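PDB 7CPX: lovastatin nonaketide synthase, polyketide synthase component from Aspergillus terreus, which catalyses, as a homodimeric, highly reducing iterative polyketide synthase working with its partner LovC, the assembly of carrier-bound dihydromonacolin L from malonyl-CoA during lovastatin biosynthesis. Local coordinates for residues P557-I562 with I647-V652; L842-E847 with A872-L877; L638-E643 with C662-G667. The protein carries 2 engineered substitutions. All blocks are in the same frame, centred on the assembly; numbering follows the deposited sequence.

Contact 1. Residues P557-I562 with I647-V652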
ATOM      1  N   PRO A 557      49.166 -43.581  -9.738  1.00164.98           N
ATOM      2  CA  PRO A 557      49.906 -44.516  -8.877  1.00164.98           C
ATOM      3  C   PRO A 557      51.356 -44.751  -9.276  1.00164.98           C
ATOM      4  O   PRO A 557      51.968 -45.689  -8.757  1.00164.98           O
ATOM      5  CB  PRO A 557      49.095 -45.809  -9.039  1.00164.98           C
ATOM      6  CG  PRO A 557      48.608 -45.749 -10.441  1.00164.98           C
ATOM      7  CD  PRO A 557      48.347 -44.292 -10.737  1.00164.98           C
ATOM      8  N   SER A 558      51.921 -43.939 -10.167  1.00173.37           N
ATOM      9  CA  SER A 558      53.266 -44.178 -10.677  1.00173.37           C
ATOM     10  C   SER A 558      54.302 -43.730  -9.652  1.00173.37           C
ATOM     11  O   SER A 558      54.414 -42.535  -9.343  1.00173.37           O
ATOM     12  CB  SER A 558      53.467 -43.453 -12.005  1.00173.37           C
ATOM     13  OG  SER A 558      53.102 -42.090 -11.899  1.00173.37           O
ATOM     14  N   VAL A 559      55.068 -44.691  -9.136  1.00178.39           N
ATOM     15  CA  VAL A 559      56.089 -44.430  -8.133  1.00178.39           C
ATOM     16  C   VAL A 559      57.426 -44.964  -8.628  1.00178.39           C
ATOM     17  O   VAL A 559      57.492 -45.941  -9.380  1.00178.39           O
ATOM     18  CB  VAL A 559      55.739 -45.061  -6.768  1.00178.39           C
ATOM     19  CG1 VAL A 559      55.849 -46.574  -6.837  1.00178.39           C
ATOM     20  CG2 VAL A 559      56.642 -44.507  -5.678  1.00178.39           C
ATOM     21  N   LEU A 560      58.494 -44.305  -8.193  1.00189.14           N
ATOM     22  CA  LEU A 560      59.863 -44.722  -8.464  1.00189.14           C
ATOM     23  C   LEU A 560      60.458 -45.284  -7.181  1.00189.14           C
ATOM     24  O   LEU A 560      60.526 -44.583  -6.166  1.00189.14           O
ATOM     25  CB  LEU A 560      60.699 -43.552  -8.982  1.00189.14           C
ATOM     26  CG  LEU A 560      62.217 -43.751  -8.999  1.00189.14           C
ATOM     27  CD1 LEU A 560      62.596 -44.979  -9.807  1.00189.14           C
ATOM     28  CD2 LEU A 560      62.910 -42.515  -9.547  1.00189.14           C
ATOM     29  N   GLY A 561      60.886 -46.541  -7.227  1.00190.32           N
ATOM     30  CA  GLY A 561      61.442 -47.189  -6.056  1.00190.32           C
ATOM     31  C   GLY A 561      62.928 -46.951  -5.900  1.00190.32           C
ATOM     32  O   GLY A 561      63.739 -47.563  -6.603  1.00190.32           O
ATOM     33  N   ILE A 562      63.301 -46.060  -4.985  1.00193.56           N
ATOM     34  CA  ILE A 562      64.696 -45.766  -4.684  1.00193.56           C
ATOM     35  C   ILE A 562      65.088 -46.598  -3.474  1.00193.56           C
ATOM     36  O   ILE A 562      64.524 -46.429  -2.390  1.00193.56           O
ATOM     37  CB  ILE A 562      64.903 -44.268  -4.421  1.00193.56           C
ATOM     38  CG1 ILE A 562      64.592 -43.474  -5.690  1.00193.56           C
ATOM     39  CG2 ILE A 562      66.314 -44.002  -3.928  1.00193.56           C
ATOM     40  CD1 ILE A 562      63.333 -42.640  -5.590  1.00193.56           C
ATOM     41  N   ILE A 647      50.635 -50.974  -5.756  1.00169.04           N
ATOM     42  CA  ILE A 647      51.358 -49.788  -6.193  1.00169.04           C
ATOM     43  C   ILE A 647      52.218 -50.166  -7.389  1.00169.04           C
ATOM     44  O   ILE A 647      53.036 -51.091  -7.311  1.00169.04           O
ATOM     45  CB  ILE A 647      52.215 -49.215  -5.052  1.00169.04           C
ATOM     46  CG1 ILE A 647      51.322 -48.769  -3.892  1.00169.04           C
ATOM     47  CG2 ILE A 647      53.055 -48.056  -5.557  1.00169.04           C
ATOM     48  CD1 ILE A 647      52.078 -48.444  -2.622  1.00169.04           C
ATOM     49  N   ARG A 648      52.036 -49.454  -8.499  1.00171.46           N
ATOM     50  CA  ARG A 648      52.776 -49.727  -9.723  1.00171.46           C
ATOM     51  C   ARG A 648      54.102 -48.980  -9.687  1.00171.46           C
ATOM     52  O   ARG A 648      54.137 -47.775  -9.419  1.00171.46           O
ATOM     53  CB  ARG A 648      51.951 -49.327 -10.946  1.00171.46           C
ATOM     54  CG  ARG A 648      50.524 -49.875 -10.925  1.00171.46           C
ATOM     55  CD  ARG A 648      50.495 -51.372 -10.623  1.00171.46           C
ATOM     56  NE  ARG A 648      49.140 -51.900 -10.528  1.00171.46           N
ATOM     57  CZ  ARG A 648      48.844 -53.127 -10.120  1.00171.46           C
ATOM     58  NH1 ARG A 648      49.787 -53.982  -9.758  1.00171.46           N
ATOM     59  NH2 ARG A 648      47.570 -53.504 -10.070  1.00171.46           N
ATOM     60  N   PHE A 649      55.187 -49.698  -9.971  1.00180.20           N
ATOM     61  CA  PHE A 649      56.531 -49.260  -9.635  1.00180.20           C
ATOM     62  C   PHE A 649      57.378 -49.002 -10.873  1.00180.20           C
ATOM     63  O   PHE A 649      57.194 -49.626 -11.922  1.00180.20           O
ATOM     64  CB  PHE A 649      57.247 -50.309  -8.773  1.00180.20           C
ATOM     65  CG  PHE A 649      57.005 -50.156  -7.303  1.00180.20           C
ATOM     66  CD1 PHE A 649      57.859 -49.392  -6.527  1.00180.20           C
ATOM     67  CD2 PHE A 649      55.935 -50.785  -6.693  1.00180.20           C
ATOM     68  CE1 PHE A 649      57.645 -49.250  -5.172  1.00180.20           C
ATOM     69  CE2 PHE A 649      55.715 -50.648  -5.338  1.00180.20           C
ATOM     70  CZ  PHE A 649      56.572 -49.880  -4.576  1.00180.20           C
ATOM     71  N   THR A 650      58.304 -48.059 -10.725  1.00189.03           N
ATOM     72  CA  THR A 650      59.502 -47.964 -11.543  1.00189.03           C
ATOM     73  C   THR A 650      60.698 -48.067 -10.608  1.00189.03           C
ATOM     74  O   THR A 650      60.686 -47.515  -9.505  1.00189.03           O
ATOM     75  CB  THR A 650      59.553 -46.654 -12.340  1.00189.03           C
ATOM     76  OG1 THR A 650      59.397 -45.540 -11.453  1.00189.03           O
ATOM     77  CG2 THR A 650      58.452 -46.622 -13.389  1.00189.03           C
ATOM     78  N   ALA A 651      61.726 -48.796 -11.035  1.00197.37           N
ATOM     79  CA  ALA A 651      62.783 -49.219 -10.127  1.00197.37           C
ATOM     80  C   ALA A 651      64.130 -48.636 -10.527  1.00197.37           C
ATOM     81  O   ALA A 651      64.514 -48.671 -11.700  1.00197.37           O
ATOM     82  CB  ALA A 651      62.879 -50.747 -10.081  1.00197.37           C
ATOM     83  N   VAL A 652      64.839 -48.103  -9.534  1.00201.99           N
ATOM     84  CA  VAL A 652      66.234 -47.700  -9.658  1.00201.99           C
ATOM     85  C   VAL A 652      66.982 -48.267  -8.462  1.00201.99           C
ATOM     86  O   VAL A 652      66.528 -48.130  -7.321  1.00201.99           O
ATOM     87  CB  VAL A 652      66.394 -46.169  -9.723  1.00201.99           C
ATOM     88  CG1 VAL A 652      67.836 -45.771  -9.436  1.00201.99           C
ATOM     89  CG2 VAL A 652      65.967 -45.651 -11.083  1.00201.99           C
TER

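Contact 2. Residues L842-E847 with A872-L877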
ATOM      1  N   LEU A 842      56.249 -39.988 -14.570  1.00185.74           N
ATOM      2  CA  LEU A 842      56.360 -40.414 -13.183  1.00185.74           C
ATOM      3  C   LEU A 842      55.745 -39.369 -12.262  1.00185.74           C
ATOM      4  O   LEU A 842      55.854 -38.163 -12.502  1.00185.74           O
ATOM      5  CB  LEU A 842      57.826 -40.643 -12.816  1.00185.74           C
ATOM      6  CG  LEU A 842      58.101 -41.041 -11.363  1.00185.74           C
ATOM      7  CD1 LEU A 842      57.468 -42.387 -11.043  1.00185.74           C
ATOM      8  CD2 LEU A 842      59.595 -41.071 -11.096  1.00185.74           C
ATOM      9  N   ASP A 843      55.098 -39.840 -11.198  1.00175.04           N
ATOM     10  CA  ASP A 843      54.389 -38.974 -10.266  1.00175.04           C
ATOM     11  C   ASP A 843      55.085 -38.851  -8.920  1.00175.04           C
ATOM     12  O   ASP A 843      55.288 -37.735  -8.434  1.00175.04           O
ATOM     13  CB  ASP A 843      52.957 -39.491 -10.063  1.00175.04           C
ATOM     14  CG  ASP A 843      52.146 -39.473 -11.344  1.00175.04           C
ATOM     15  OD1 ASP A 843      52.256 -38.489 -12.105  1.00175.04           O
ATOM     16  OD2 ASP A 843      51.406 -40.447 -11.594  1.00175.04           O
ATOM     17  N   ILE A 844      55.461 -39.969  -8.297  1.00172.93           N
ATOM     18  CA  ILE A 844      56.007 -39.953  -6.946  1.00172.93           C
ATOM     19  C   ILE A 844      57.236 -40.855  -6.891  1.00172.93           C
ATOM     20  O   ILE A 844      57.498 -41.644  -7.797  1.00172.93           O
ATOM     21  CB  ILE A 844      54.950 -40.380  -5.902  1.00172.93           C
ATOM     22  CG1 ILE A 844      55.515 -40.324  -4.480  1.00172.93           C
ATOM     23  CG2 ILE A 844      54.414 -41.769  -6.221  1.00172.93           C
ATOM     24  CD1 ILE A 844      54.453 -40.334  -3.407  1.00172.93           C
ATOM     25  N   GLY A 845      58.009 -40.698  -5.830  1.00178.78           N
ATOM     26  CA  GLY A 845      59.114 -41.600  -5.550  1.00178.78           C
ATOM     27  C   GLY A 845      59.117 -41.996  -4.091  1.00178.78           C
ATOM     28  O   GLY A 845      58.837 -41.179  -3.214  1.00178.78           O
ATOM     29  N   ILE A 846      59.429 -43.264  -3.841  1.00180.42           N
ATOM     30  CA  ILE A 846      59.446 -43.828  -2.497  1.00180.42           C
ATOM     31  C   ILE A 846      60.844 -44.356  -2.217  1.00180.42           C
ATOM     32  O   ILE A 846      61.379 -45.158  -2.993  1.00180.42           O
ATOM     33  CB  ILE A 846      58.401 -44.941  -2.328  1.00180.42           C
ATOM     34  CG1 ILE A 846      56.995 -44.344  -2.291  1.00180.42           C
ATOM     35  CG2 ILE A 846      58.674 -45.736  -1.059  1.00180.42           C
ATOM     36  CD1 ILE A 846      55.894 -45.368  -2.451  1.00180.42           C
ATOM     37  N   GLU A 847      61.427 -43.910  -1.106  1.00190.80           N
ATOM     38  CA  GLU A 847      62.707 -44.422  -0.626  1.00190.80           C
ATOM     39  C   GLU A 847      62.433 -45.696   0.160  1.00190.80           C
ATOM     40  O   GLU A 847      62.284 -45.686   1.382  1.00190.80           O
ATOM     41  CB  GLU A 847      63.426 -43.384   0.224  1.00190.80           C
ATOM     42  CG  GLU A 847      64.774 -43.849   0.755  1.00190.80           C
ATOM     43  CD  GLU A 847      65.556 -42.733   1.419  1.00190.80           C
ATOM     44  OE1 GLU A 847      65.164 -41.558   1.270  1.00190.80           O
ATOM     45  OE2 GLU A 847      66.566 -43.032   2.091  1.00190.80           O
ATOM     46  N   ALA A 872      56.951 -35.691  -5.944  1.00175.96           N
ATOM     47  CA  ALA A 872      56.755 -36.041  -4.546  1.00175.96           C
ATOM     48  C   ALA A 872      57.746 -37.114  -4.114  1.00175.96           C
ATOM     49  O   ALA A 872      58.133 -37.985  -4.896  1.00175.96           O
ATOM     50  CB  ALA A 872      55.326 -36.531  -4.324  1.00175.96           C
ATOM     51  N   TYR A 873      58.160 -37.042  -2.851  1.00186.63           N
ATOM     52  CA  TYR A 873      59.080 -38.007  -2.267  1.00186.63           C
ATOM     53  C   TYR A 873      58.514 -38.501  -0.945  1.00186.63           C
ATOM     54  O   TYR A 873      57.917 -37.727  -0.190  1.00186.63           O
ATOM     55  CB  TYR A 873      60.461 -37.387  -2.047  1.00186.63           C
ATOM     56  CG  TYR A 873      61.581 -38.398  -2.024  1.00186.63           C
ATOM     57  CD1 TYR A 873      62.301 -38.688  -3.173  1.00186.63           C
ATOM     58  CD2 TYR A 873      61.918 -39.063  -0.855  1.00186.63           C
ATOM     59  CE1 TYR A 873      63.325 -39.611  -3.159  1.00186.63           C
ATOM     60  CE2 TYR A 873      62.942 -39.988  -0.832  1.00186.63           C
ATOM     61  CZ  TYR A 873      63.643 -40.259  -1.988  1.00186.63           C
ATOM     62  OH  TYR A 873      64.669 -41.178  -1.981  1.00186.63           O
ATOM     63  N   THR A 874      58.702 -39.791  -0.667  1.00176.55           N
ATOM     64  CA  THR A 874      58.096 -40.412   0.504  1.00176.55           C
ATOM     65  C   THR A 874      59.024 -41.457   1.100  1.00176.55           C
ATOM     66  O   THR A 874      59.538 -42.318   0.381  1.00176.55           O
ATOM     67  CB  THR A 874      56.758 -41.064   0.139  1.00176.55           C
ATOM     68  OG1 THR A 874      55.846 -40.061  -0.321  1.00176.55           O
ATOM     69  CG2 THR A 874      56.165 -41.777   1.338  1.00176.55           C
ATOM     70  N   GLY A 875      59.214 -41.394   2.414  1.00180.84           N
ATOM     71  CA  GLY A 875      59.927 -42.419   3.149  1.00180.84           C
ATOM     72  C   GLY A 875      58.958 -43.367   3.832  1.00180.84           C
ATOM     73  O   GLY A 875      57.856 -42.981   4.214  1.00180.84           O
ATOM     74  N   CYS A 876      59.384 -44.624   3.985  1.00180.77           N
ATOM     75  CA  CYS A 876      58.539 -45.660   4.561  1.00180.77           C
ATOM     76  C   CYS A 876      59.131 -46.334   5.790  1.00180.77           C
ATOM     77  O   CYS A 876      58.414 -47.086   6.461  1.00180.77           O
ATOM     78  CB  CYS A 876      58.224 -46.736   3.512  1.00180.77           C
ATOM     79  SG  CYS A 876      59.680 -47.555   2.837  1.00180.77           S
ATOM     80  N   LEU A 877      60.404 -46.101   6.104  1.00187.89           N
ATOM     81  CA  LEU A 877      61.013 -46.614   7.333  1.00187.89           C
ATOM     82  C   LEU A 877      62.011 -45.560   7.801  1.00187.89           C
ATOM     83  O   LEU A 877      63.151 -45.518   7.328  1.00187.89           O
ATOM     84  CB  LEU A 877      61.679 -47.967   7.111  1.00187.89           C
ATOM     85  CG  LEU A 877      61.544 -48.973   8.258  1.00187.89           C
ATOM     86  CD1 LEU A 877      60.089 -49.371   8.469  1.00187.89           C
ATOM     87  CD2 LEU A 877      62.395 -50.202   7.994  1.00187.89           C
TER

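Contact 3. Residues L638-E643 with C662-G667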
ATOM      1  N   LEU A 638      59.195 -54.249   2.666  1.00187.30           N
ATOM      2  CA  LEU A 638      58.506 -53.005   2.345  1.00187.30           C
ATOM      3  C   LEU A 638      57.957 -53.020   0.922  1.00187.30           C
ATOM      4  O   LEU A 638      56.820 -52.596   0.688  1.00187.30           O
ATOM      5  CB  LEU A 638      59.452 -51.824   2.552  1.00187.30           C
ATOM      6  CG  LEU A 638      59.823 -51.584   4.018  1.00187.30           C
ATOM      7  CD1 LEU A 638      61.053 -50.704   4.135  1.00187.30           C
ATOM      8  CD2 LEU A 638      58.654 -50.965   4.772  1.00187.30           C
ATOM      9  N   VAL A 639      58.740 -53.509  -0.042  1.00187.93           N
ATOM     10  CA  VAL A 639      58.267 -53.536  -1.422  1.00187.93           C
ATOM     11  C   VAL A 639      57.143 -54.554  -1.580  1.00187.93           C
ATOM     12  O   VAL A 639      56.202 -54.338  -2.352  1.00187.93           O
ATOM     13  CB  VAL A 639      59.433 -53.810  -2.391  1.00187.93           C
ATOM     14  CG1 VAL A 639      59.964 -55.217  -2.216  1.00187.93           C
ATOM     15  CG2 VAL A 639      58.999 -53.571  -3.833  1.00187.93           C
ATOM     16  N   ARG A 640      57.218 -55.681  -0.867  1.00185.76           N
ATOM     17  CA  ARG A 640      56.118 -56.638  -0.907  1.00185.76           C
ATOM     18  C   ARG A 640      54.844 -56.026  -0.342  1.00185.76           C
ATOM     19  O   ARG A 640      53.753 -56.235  -0.884  1.00185.76           O
ATOM     20  CB  ARG A 640      56.488 -57.908  -0.141  1.00185.76           C
ATOM     21  CG  ARG A 640      57.433 -58.829  -0.896  1.00185.76           C
ATOM     22  CD  ARG A 640      57.452 -60.227  -0.298  1.00185.76           C
ATOM     23  NE  ARG A 640      56.158 -60.891  -0.418  1.00185.76           N
ATOM     24  CZ  ARG A 640      55.921 -62.147  -0.066  1.00185.76           C
ATOM     25  NH1 ARG A 640      56.875 -62.918   0.431  1.00185.76           N
ATOM     26  NH2 ARG A 640      54.697 -62.643  -0.218  1.00185.76           N
ATOM     27  N   LEU A 641      54.960 -55.270   0.751  1.00177.27           N
ATOM     28  CA  LEU A 641      53.793 -54.587   1.297  1.00177.27           C
ATOM     29  C   LEU A 641      53.236 -53.575   0.304  1.00177.27           C
ATOM     30  O   LEU A 641      52.018 -53.479   0.117  1.00177.27           O
ATOM     31  CB  LEU A 641      54.157 -53.896   2.611  1.00177.27           C
ATOM     32  CG  LEU A 641      54.466 -54.811   3.796  1.00177.27           C
ATOM     33  CD1 LEU A 641      55.078 -54.011   4.933  1.00177.27           C
ATOM     34  CD2 LEU A 641      53.211 -55.528   4.265  1.00177.27           C
ATOM     35  N   LEU A 642      54.117 -52.809  -0.342  1.00175.45           N
ATOM     36  CA  LEU A 642      53.665 -51.811  -1.306  1.00175.45           C
ATOM     37  C   LEU A 642      52.954 -52.467  -2.482  1.00175.45           C
ATOM     38  O   LEU A 642      51.916 -51.974  -2.944  1.00175.45           O
ATOM     39  CB  LEU A 642      54.853 -50.978  -1.786  1.00175.45           C
ATOM     40  CG  LEU A 642      55.508 -50.118  -0.701  1.00175.45           C
ATOM     41  CD1 LEU A 642      56.875 -49.624  -1.143  1.00175.45           C
ATOM     42  CD2 LEU A 642      54.616 -48.944  -0.337  1.00175.45           C
ATOM     43  N   GLU A 643      53.495 -53.578  -2.983  1.00175.11           N
ATOM     44  CA  GLU A 643      52.832 -54.301  -4.061  1.00175.11           C
ATOM     45  C   GLU A 643      51.513 -54.900  -3.596  1.00175.11           C
ATOM     46  O   GLU A 643      50.561 -54.984  -4.381  1.00175.11           O
ATOM     47  CB  GLU A 643      53.750 -55.394  -4.606  1.00175.11           C
ATOM     48  CG  GLU A 643      54.972 -54.861  -5.336  1.00175.11           C
ATOM     49  CD  GLU A 643      55.847 -55.965  -5.896  1.00175.11           C
ATOM     50  OE1 GLU A 643      55.539 -57.150  -5.652  1.00175.11           O
ATOM     51  OE2 GLU A 643      56.842 -55.647  -6.581  1.00175.11           O
ATOM     52  N   CYS A 662      66.327 -54.220  -4.887  1.00203.35           N
ATOM     53  CA  CYS A 662      65.797 -53.634  -6.111  1.00203.35           C
ATOM     54  C   CYS A 662      65.703 -54.678  -7.214  1.00203.35           C
ATOM     55  O   CYS A 662      64.773 -54.648  -8.030  1.00203.35           O
ATOM     56  CB  CYS A 662      66.670 -52.460  -6.553  1.00203.35           C
ATOM     57  SG  CYS A 662      65.995 -51.527  -7.943  1.00203.35           S
ATOM     58  N   ALA A 663      66.646 -55.624  -7.245  1.00204.48           N
ATOM     59  CA  ALA A 663      66.585 -56.678  -8.249  1.00204.48           C
ATOM     60  C   ALA A 663      65.287 -57.462  -8.128  1.00204.48           C
ATOM     61  O   ALA A 663      64.680 -57.835  -9.139  1.00204.48           O
ATOM     62  CB  ALA A 663      67.791 -57.607  -8.114  1.00204.48           C
ATOM     63  N   PHE A 664      64.844 -57.720  -6.897  1.00199.52           N
ATOM     64  CA  PHE A 664      63.547 -58.359  -6.705  1.00199.52           C
ATOM     65  C   PHE A 664      62.415 -57.444  -7.150  1.00199.52           C
ATOM     66  O   PHE A 664      61.424 -57.907  -7.729  1.00199.52           O
ATOM     67  CB  PHE A 664      63.372 -58.764  -5.242  1.00199.52           C
ATOM     68  CG  PHE A 664      61.940 -58.947  -4.830  1.00199.52           C
ATOM     69  CD1 PHE A 664      61.121 -59.848  -5.492  1.00199.52           C
ATOM     70  CD2 PHE A 664      61.414 -58.224  -3.774  1.00199.52           C
ATOM     71  CE1 PHE A 664      59.803 -60.015  -5.114  1.00199.52           C
ATOM     72  CE2 PHE A 664      60.098 -58.389  -3.389  1.00199.52           C
ATOM     73  CZ  PHE A 664      59.291 -59.286  -4.060  1.00199.52           C
ATOM     74  N   ALA A 665      62.542 -56.140  -6.893  1.00198.84           N
ATOM     75  CA  ALA A 665      61.487 -55.206  -7.261  1.00198.84           C
ATOM     76  C   ALA A 665      61.288 -55.119  -8.767  1.00198.84           C
ATOM     77  O   ALA A 665      60.229 -54.666  -9.215  1.00198.84           O
ATOM     78  CB  ALA A 665      61.798 -53.819  -6.702  1.00198.84           C
ATOM     79  N   ALA A 666      62.275 -55.544  -9.556  1.00200.60           N
ATOM     80  CA  ALA A 666      62.145 -55.517 -11.006  1.00200.60           C
ATOM     81  C   ALA A 666      61.093 -56.489 -11.519  1.00200.60           C
ATOM     82  O   ALA A 666      60.710 -56.397 -12.690  1.00200.60           O
ATOM     83  CB  ALA A 666      63.492 -55.833 -11.657  1.00200.60           C
ATOM     84  N   GLY A 667      60.619 -57.409 -10.683  1.00199.85           N
ATOM     85  CA  GLY A 667      59.675 -58.414 -11.122  1.00199.85           C
ATOM     86  C   GLY A 667      60.296 -59.593 -11.832  1.00199.85           C
ATOM     87  O   GLY A 667      59.562 -60.456 -12.325  1.00199.85           O
TER

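Contact 1. Residues P557-I562 with I647-V652
Leu-560 and Thr-650 meet on one face of the parallel sheet that forms the core of the malonyl-CoA:ACP transacylase domain, where strand 558-563 runs beside strand 648-652. The side chain of Leu-560 reaches across the strand boundary. Its CB lies 3.4 Å from Thr-650 OG1, while CG, anti to the backbone N (chi1 166°), stands 4.1 Å from Thr-650 O. At the tip, CD1 lies 3.2 Å from Thr-650 O and packs on CG2 of Val-652. Leu-560 and Val-652 give this face the apolar surface on which helix 828-838 packs.

Alternating backbone bonds tie the strands in register. Val-559 O accepts two donors from one residue: Thr-650 N at 2.6 Å and Thr-650 OG1 at 2.8 Å, the hydroxyl approaching from above the carbonyl plane. A threonine thus adds a side-chain bond to the ladder, which runs on through Gly-561 N to Thr-650 O and then Val-652 N to Gly-561 O.

On the other face, toward helix 624-644, Val-559 meets Ile-647 and Phe-649. One methyl does both jobs: Val-559 CG1 touches Ile-647 CG2 and sits over a face of the Phe-649 ring in a CH-pi contact, 3.7 Å from the ring centroid.

Contact 2. Residues L842-E847 with A872-L877
Gly-845 and Thr-874 are joined by the middle rung of a parallel ladder, Thr-874 N to Gly-845 O at 2.9 Å. The rungs beside it run from Gly-845 N to Ala-872 O and from Glu-847 N to Thr-874 O. These strands begin and end a beta-alpha-beta unit whose connecting helix is 855-865, and strand 872-875 forms an outer edge of the transacylase sheet within the chain.

Apolar contacts occupy the face bearing Ile-844, Ile-846, Ala-872 and Thr-874. Ile-844 extends CG1 anti to its backbone N (chi1 -178°), which brings that atom to 3.8 Å from Ala-872 CB; farther out, its CD1 reaches Thr-874 OG1. Ala-872 presents only its methyl, and Ile-844 CG1 and CD1 both lie against it. Ile-846 and Thr-874 lie side by side, pointing the same way, with Ile-846 CG1 4.1 Å from Thr-874 CB. Helix 883-898 packs against Ile-844 and Thr-874.

Aromatic and polar contacts fill the opposite face. Gly-845 O lies over one face of the Tyr-873 ring, toward its rim; the glycine brings no side chain to this face. Glu-847 crosses Tyr-873 obliquely: its CB is 3.6 Å from Tyr-873 CE2, and its carboxylate is turned 76° from the ring plane. Tyr-873 OH lies 3.3 Å from Glu-847 OE1, a weak bond at that length, and its proton has another acceptor within reach.

The other carboxylate oxygen, OE2, is bonded to Leu-854 N, while the Tyr-873 ring and hydroxyl border OE1. Burial would tend to raise the pKa of Glu-847, and the backbone N-H to offset this.

Contact 3. Residues L638-E643 with C662-G667
The Phe-664 ring meets the helix of Val-639 and Arg-640 through its CD2, CE2 and CZ atoms. At the ring edge, near its plane, lies Arg-640 CG, 3.7 Å from CE2; Val-639 CG1 approaches CE2 obliquely, at 3.4 Å. The guanidinium of Arg-640 is turned 72° from the ring, and the arginine touches the phenylalanine with its aliphatic stem. This is helix-to-helix packing within the transacylase domain, between helix 624-644 and helix 657-665.

CG of Phe-664 stands anti to its backbone N (chi1 158°), and the side chain sets off toward helix 624-644. Val-639 answers with both branches: CG1 takes the aromatic ring, while CG2 stands 4.0 Å from Ala-665 CB. The fork of a beta-branched valine can thus serve two neighbours at once. Ala-665 CB also touches Phe-563 of strand 558-563. Arg-640 packs as well against Tyr-583 and Ile-587 of helix 582-596, linking a third helix to the contact.

The close approaches between these two segments are all carbon to carbon, even where the residue is an arginine, so apolar packing probably dominates across this partly buried contact.

All three contacts belong to the malonyl-CoA:ACP transacylase domain. Contacts 1 and 2, with centres about 8 Å apart, make adjoining parts of one parallel sheet: strands 558-563 and 844-848 are neighbours there, probably bonded from Leu-560 N to Ile-844 O. Contact 3 lies about 9 Å from contact 1 and 14 Å from contact 2, centre to centre. Its helices flank strand 648-652 in sequence, so contacts 1 and 3 interleave along the chain, whereas contact 2 is built later. Cys-876 packs on Leu-638, joining contacts 2 and 3. Residues distant in sequence thereby form one alpha/beta core, and the turn between strand 648-652 and helix 657-665 is consistent with a nucleophile elbow.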